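Local coordinates for protein SsfX3 (PDB 3SKV) that probably transfers a salicylyl group during the biosynthesis of a tetracycline, acting as an acyltransferase of the GDSL/SGNH family, at residues L87-D92 with A168-E173; G272-I277 with T284-G289. The protein carries 1 engineered substitution. One frame throughout, in Å; residues are numbered along the deposited sequence.

Interaction 1. Residues L87-D92 with A168-E173; sequences LHLRTD and AEVRLE. Engineered in segment 87-92: His88 (natural residue Cys).
Val170 and Leu172 face Leu87, Leu89 and Thr91 across the interior of a jelly-roll β-sandwich, the strands 86-91 and 164-172 belonging to its two opposed sheets. No hydrogen bond links the segments. Their axes come no closer than 10.8 Å and run in nearly the same direction, 21° apart, as in aligned sheets packed face to face. This spacing must be filled by side chains, and the leucines and the valine do so without polar groups that would need partners.

Val170 faces two leucines of the other sheet and offers each a different methyl. Its CG1, placed anti to the backbone N (chi1 176°), approaches Leu89 CD2 at 4.5 Å, while its CG2 meets Leu87 CD2 at 4.3 Å. A β-branched residue suits this place: both methyls sit directly on CB, so a single torsion, chi1, places the two of them.

Leu172 has more surface buried by the contact than any other residue. CG lies beside the backbone N (chi1 -52°), and the branch reaches over towards Thr91, the two side chains crossing obliquely. The gap narrows here, from 10.5 Å between the CA atoms of Leu89 and Val170 to 8.5 Å between those of Thr91 and Leu172, and a small threonine fits opposite the longer leucine. Leu172 also rests on Leu96 of its own sheet. His88, an engineered residue, and Arg90 turn to the other side of their strand, where His88 ND1 hydrogen-bonds to Asp181 and Arg90 NH2 forms a salt bridge with Asp152.

Thr91 can stand in this buried place because its hydroxyl is satisfied by the carbonyl oxygen of Thr177; towards Leu172 the same OG1 makes a plain van der Waals contact, 3.7 Å from CD1.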
loop_
_atom_site.group_PDB
_atom_site.type_symbol
_atom_site.label_atom_id
_atom_site.label_comp_id
_atom_site.label_asym_id
_atom_site.label_seq_id
_atom_site.Cartn_x
_atom_site.Cartn_y
_atom_site.Cartn_z
ATOM N N LEU A 87 -0.129 -9.302 9.099
ATOM C CA LEU A 87 -0.779 -10.154 10.076
ATOM C C LEU A 87 -0.114 -9.893 11.449
ATOM O O LEU A 87 1.099 -10.019 11.580
ATOM C CB LEU A 87 -0.698 -11.638 9.650
ATOM C CG LEU A 87 -1.217 -12.667 10.687
ATOM C CD1 LEU A 87 -2.725 -12.496 10.944
ATOM C CD2 LEU A 87 -0.922 -14.097 10.251
ATOM N N HIS A 88 -0.908 -9.469 12.443
ATOM C CA HIS A 88 -0.409 -9.184 13.783
ATOM C C HIS A 88 -0.930 -10.212 14.764
ATOM O O HIS A 88 -2.091 -10.633 14.686
ATOM C CB HIS A 88 -0.886 -7.809 14.276
ATOM C CG HIS A 88 -0.248 -6.622 13.629
ATOM N ND1 HIS A 88 -0.118 -5.443 14.311
ATOM C CD2 HIS A 88 0.199 -6.445 12.364
ATOM C CE1 HIS A 88 0.440 -4.586 13.465
ATOM N NE2 HIS A 88 0.635 -5.140 12.275
ATOM N N LEU A 89 -0.071 -10.588 15.712
ATOM C CA LEU A 89 -0.386 -11.500 16.812
ATOM C C LEU A 89 0.627 -11.305 17.915
ATOM O O LEU A 89 1.787 -11.020 17.633
ATOM C CB LEU A 89 -0.471 -13.003 16.402
ATOM C CG LEU A 89 0.755 -13.620 15.736
ATOM C CD1 LEU A 89 1.573 -14.370 16.730
ATOM C CD2 LEU A 89 0.353 -14.579 14.650
ATOM N N ARG A 90 0.193 -11.461 19.157
ATOM C CA ARG A 90 1.100 -11.420 20.288
ATOM C C ARG A 90 1.300 -12.870 20.716
ATOM O O ARG A 90 0.323 -13.629 20.820
ATOM C CB ARG A 90 0.549 -10.567 21.433
ATOM C CG ARG A 90 0.426 -9.080 21.074
ATOM C CD ARG A 90 0.220 -8.239 22.336
ATOM N NE ARG A 90 1.324 -8.424 23.275
ATOM C CZ ARG A 90 2.474 -7.761 23.224
ATOM N NH1 ARG A 90 2.655 -6.802 22.323
ATOM N NH2 ARG A 90 3.440 -8.028 24.093
ATOM N N THR A 91 2.563 -13.275 20.895
ATOM C CA THR A 91 2.922 -14.640 21.309
ATOM C C THR A 91 4.250 -14.696 22.043
ATOM O O THR A 91 5.135 -13.863 21.807
ATOM C CB THR A 91 2.902 -15.633 20.104
ATOM O OG1 THR A 91 2.867 -16.968 20.619
ATOM C CG2 THR A 91 4.108 -15.466 19.140
ATOM N N ASP A 92 4.400 -15.715 22.904
ATOM C CA ASP A 92 5.663 -15.945 23.572
ATOM C C ASP A 92 6.471 -17.041 22.831
ATOM O O ASP A 92 7.582 -17.363 23.229
ATOM C CB ASP A 92 5.451 -16.267 25.055
ATOM C CG ASP A 92 4.715 -17.545 25.421
ATOM O OD1 ASP A 92 4.201 -18.229 24.505
ATOM O OD2 ASP A 92 4.571 -17.816 26.635
ATOM N N ALA A 168 -3.537 -21.001 5.258
ATOM C CA ALA A 168 -4.385 -22.112 5.683
ATOM C C ALA A 168 -4.199 -22.402 7.185
ATOM O O ALA A 168 -5.122 -22.885 7.835
ATOM C CB ALA A 168 -4.076 -23.352 4.855
ATOM N N GLU A 169 -3.020 -22.072 7.745
ATOM C CA GLU A 169 -2.698 -22.377 9.143
ATOM C C GLU A 169 -1.515 -21.581 9.658
ATOM O O GLU A 169 -0.610 -21.235 8.902
ATOM C CB GLU A 169 -2.339 -23.873 9.242
ATOM C CG GLU A 169 -2.368 -24.491 10.636
ATOM C CD GLU A 169 -1.723 -25.862 10.742
ATOM O OE1 GLU A 169 -1.202 -26.380 9.722
ATOM O OE2 GLU A 169 -1.727 -26.415 11.865
ATOM N N VAL A 170 -1.523 -21.317 10.961
ATOM C CA VAL A 170 -0.434 -20.711 11.703
ATOM C C VAL A 170 -0.090 -21.726 12.788
ATOM O O VAL A 170 -0.987 -22.293 13.426
ATOM C CB VAL A 170 -0.736 -19.305 12.266
ATOM C CG1 VAL A 170 0.435 -18.782 13.106
ATOM C CG2 VAL A 170 -1.044 -18.321 11.132
ATOM N N ARG A 171 1.188 -22.036 12.934
ATOM C CA ARG A 171 1.596 -22.962 13.976
ATOM C C ARG A 171 2.585 -22.291 14.904
ATOM O O ARG A 171 3.394 -21.471 14.469
ATOM C CB ARG A 171 2.171 -24.249 13.392
ATOM C CG ARG A 171 1.116 -25.280 13.049
ATOM C CD ARG A 171 1.662 -26.406 12.182
ATOM N NE ARG A 171 2.926 -26.919 12.709
ATOM C CZ ARG A 171 4.067 -26.922 12.030
ATOM N NH1 ARG A 171 4.102 -26.502 10.776
ATOM N NH2 ARG A 171 5.175 -27.388 12.590
ATOM N N LEU A 172 2.497 -22.622 16.184
ATOM C CA LEU A 172 3.347 -22.080 17.246
ATOM C C LEU A 172 3.742 -23.225 18.168
ATOM O O LEU A 172 3.175 -24.333 18.063
ATOM C CB LEU A 172 2.603 -20.989 18.062
ATOM C CG LEU A 172 1.956 -19.839 17.280
ATOM C CD1 LEU A 172 0.999 -19.056 18.153
ATOM C CD2 LEU A 172 3.000 -18.929 16.659
ATOM N N GLU A 173 4.708 -22.952 19.085
ATOM C CA GLU A 173 5.191 -23.908 20.066
ATOM C C GLU A 173 4.014 -24.368 20.930
ATOM O O GLU A 173 3.092 -23.584 21.180
ATOM C CB GLU A 173 6.287 -23.253 20.928
ATOM C CG GLU A 173 7.000 -24.187 21.903
ATOM C CD GLU A 173 8.157 -24.968 21.310
ATOM O OE1 GLU A 173 7.910 -25.908 20.518
ATOM O OE2 GLU A 173 9.318 -24.636 21.640
#

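Interaction 2. Residues G272-I277 with T284-G289; sequences GFVQII and TPIVLG
No flat group enters the contact of Val274 and Ile277 with Ile286 and Leu288; the nearby ring, that of Phe273, serves another side of the helix, where it meets the ring of Tyr191 with the planes about 35° apart and packs against Ala237 and Ile240. The meeting itself is wholly aliphatic. Helix 266-278 lies on the parallel sheet of the SGNH domain as the crossover between the neighbouring strands 247-252 and 286-290, a β-α-β unit, and runs at 165° to the strand that follows it.

Ile286 is central. Its extended chain (chi2 171°) carries CD1 out to the helix, where it lies 3.6 Å from Ile277 CG2 and 4.1 Å from Val274 CG1. Isoleucine suits the place, being long enough to bridge to two residues one helical turn apart. Val274 uses its other methyl too: CG2 touches Leu288 CD1 at 3.9 Å. Helix 308-324 flanks the contact, touching Val274 through Leu322 and Leu288 through Val315 and Ala319; Ile277 also reaches Ile248 of the adjacent strand.

With no polar atom engaged across the interface, cohesion here comes from dispersion and the exclusion of water, so shape rather than directional bonding sets how helix and strand fit.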
loop_
_atom_site.group_PDB
_atom_site.type_symbol
_atom_site.label_atom_id
_atom_site.label_comp_id
_atom_site.label_asym_id
_atom_site.label_seq_id
_atom_site.Cartn_x
_atom_site.Cartn_y
_atom_site.Cartn_z
ATOM N N GLY A 272 -15.498 15.825 -6.884
ATOM C CA GLY A 272 -16.442 14.752 -6.582
ATOM C C GLY A 272 -15.857 13.708 -5.662
ATOM O O GLY A 272 -16.488 13.330 -4.675
ATOM N N PHE A 273 -14.612 13.297 -5.939
ATOM C CA PHE A 273 -13.862 12.315 -5.141
ATOM C C PHE A 273 -13.747 12.703 -3.665
ATOM O O PHE A 273 -14.074 11.895 -2.787
ATOM C CB PHE A 273 -12.490 12.068 -5.763
ATOM C CG PHE A 273 -11.851 10.740 -5.424
ATOM C CD1 PHE A 273 -12.058 9.619 -6.231
ATOM C CD2 PHE A 273 -10.951 10.635 -4.372
ATOM C CE1 PHE A 273 -11.415 8.401 -5.951
ATOM C CE2 PHE A 273 -10.324 9.410 -4.082
ATOM C CZ PHE A 273 -10.580 8.297 -4.865
ATOM N N VAL A 274 -13.301 13.957 -3.391
ATOM C CA VAL A 274 -13.147 14.511 -2.029
ATOM C C VAL A 274 -14.516 14.619 -1.334
ATOM O O VAL A 274 -14.629 14.240 -0.166
ATOM C CB VAL A 274 -12.410 15.870 -2.068
ATOM C CG1 VAL A 274 -12.518 16.632 -0.744
ATOM C CG2 VAL A 274 -10.958 15.681 -2.465
ATOM N N GLN A 275 -15.552 15.134 -2.045
ATOM C CA GLN A 275 -16.889 15.297 -1.489
ATOM C C GLN A 275 -17.499 14.011 -0.983
ATOM O O GLN A 275 -18.171 14.044 0.051
ATOM C CB GLN A 275 -17.813 16.012 -2.471
ATOM C CG GLN A 275 -17.410 17.477 -2.749
ATOM C CD GLN A 275 -16.946 18.247 -1.530
ATOM O OE1 GLN A 275 -15.750 18.440 -1.315
ATOM N NE2 GLN A 275 -17.872 18.673 -0.696
ATOM N N ILE A 276 -17.275 12.877 -1.701
ATOM C CA ILE A 276 -17.757 11.552 -1.315
ATOM C C ILE A 276 -17.083 11.146 0.005
ATOM O O ILE A 276 -17.756 10.669 0.914
ATOM C CB ILE A 276 -17.522 10.487 -2.442
ATOM C CG1 ILE A 276 -18.438 10.752 -3.663
ATOM C CG2 ILE A 276 -17.690 9.022 -1.899
ATOM C CD1 ILE A 276 -17.913 10.071 -4.986
ATOM N N ILE A 277 -15.763 11.345 0.109
ATOM C CA ILE A 277 -14.975 11.014 1.307
ATOM C C ILE A 277 -15.487 11.823 2.521
ATOM O O ILE A 277 -15.659 11.267 3.613
ATOM C CB ILE A 277 -13.479 11.312 1.013
ATOM C CG1 ILE A 277 -12.885 10.285 -0.004
ATOM C CG2 ILE A 277 -12.668 11.402 2.317
ATOM C CD1 ILE A 277 -11.461 10.678 -0.577
ATOM N N THR A 284 -11.249 15.007 8.725
ATOM C CA THR A 284 -10.017 14.253 8.505
ATOM C C THR A 284 -9.096 14.985 7.526
ATOM O O THR A 284 -9.560 15.397 6.454
ATOM C CB THR A 284 -10.373 12.844 7.983
ATOM O OG1 THR A 284 -11.256 12.230 8.915
ATOM C CG2 THR A 284 -9.144 11.944 7.743
ATOM N N PRO A 285 -7.787 15.133 7.850
ATOM C CA PRO A 285 -6.871 15.772 6.881
ATOM C C PRO A 285 -6.772 14.962 5.588
ATOM O O PRO A 285 -6.459 13.774 5.620
ATOM C CB PRO A 285 -5.515 15.803 7.629
ATOM C CG PRO A 285 -5.817 15.488 9.047
ATOM C CD PRO A 285 -7.071 14.706 9.075
ATOM N N ILE A 286 -7.103 15.601 4.460
ATOM C CA ILE A 286 -7.012 15.030 3.118
ATOM C C ILE A 286 -5.881 15.766 2.414
ATOM O O ILE A 286 -5.903 17.006 2.289
ATOM C CB ILE A 286 -8.339 15.090 2.302
ATOM C CG1 ILE A 286 -9.472 14.263 2.978
ATOM C CG2 ILE A 286 -8.091 14.605 0.841
ATOM C CD1 ILE A 286 -10.816 14.477 2.336
ATOM N N VAL A 287 -4.874 15.001 1.991
ATOM C CA VAL A 287 -3.717 15.524 1.295
ATOM C C VAL A 287 -3.861 15.202 -0.168
ATOM O O VAL A 287 -3.881 14.040 -0.577
ATOM C CB VAL A 287 -2.395 15.026 1.919
ATOM C CG1 VAL A 287 -1.213 15.570 1.168
ATOM C CG2 VAL A 287 -2.322 15.416 3.385
ATOM N N LEU A 288 -4.012 16.258 -0.948
ATOM C CA LEU A 288 -4.168 16.228 -2.399
ATOM C C LEU A 288 -2.798 16.376 -3.033
ATOM O O LEU A 288 -2.191 17.458 -3.033
ATOM C CB LEU A 288 -5.083 17.374 -2.794
ATOM C CG LEU A 288 -6.440 16.979 -3.321
ATOM C CD1 LEU A 288 -7.087 15.831 -2.529
ATOM C CD2 LEU A 288 -7.333 18.172 -3.397
ATOM N N GLY A 289 -2.294 15.248 -3.488
ATOM C CA GLY A 289 -0.964 15.176 -4.059
ATOM C C GLY A 289 -0.945 15.205 -5.562
ATOM O O GLY A 289 -1.651 14.442 -6.213
#

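Overall arrangement
The two contacts belong to different domains of one chain, with interaction 1 complete in sequence before interaction 2 begins. Their centres are 37 Å apart and their nearest atoms about 20 Å apart, and they lie on opposite sides of the centre of the chain, at 23 Å and 18 Å from it. Interaction 1 joins two antiparallel sheets of the jelly roll through the sandwich interior; interaction 2 seats a helix on the parallel sheet of the GDSL/SGNH domain, the family part that would be expected to hold the acyl-transfer site. Both are buried and apolar in their main contacts, yet they are separate hydrophobic cores.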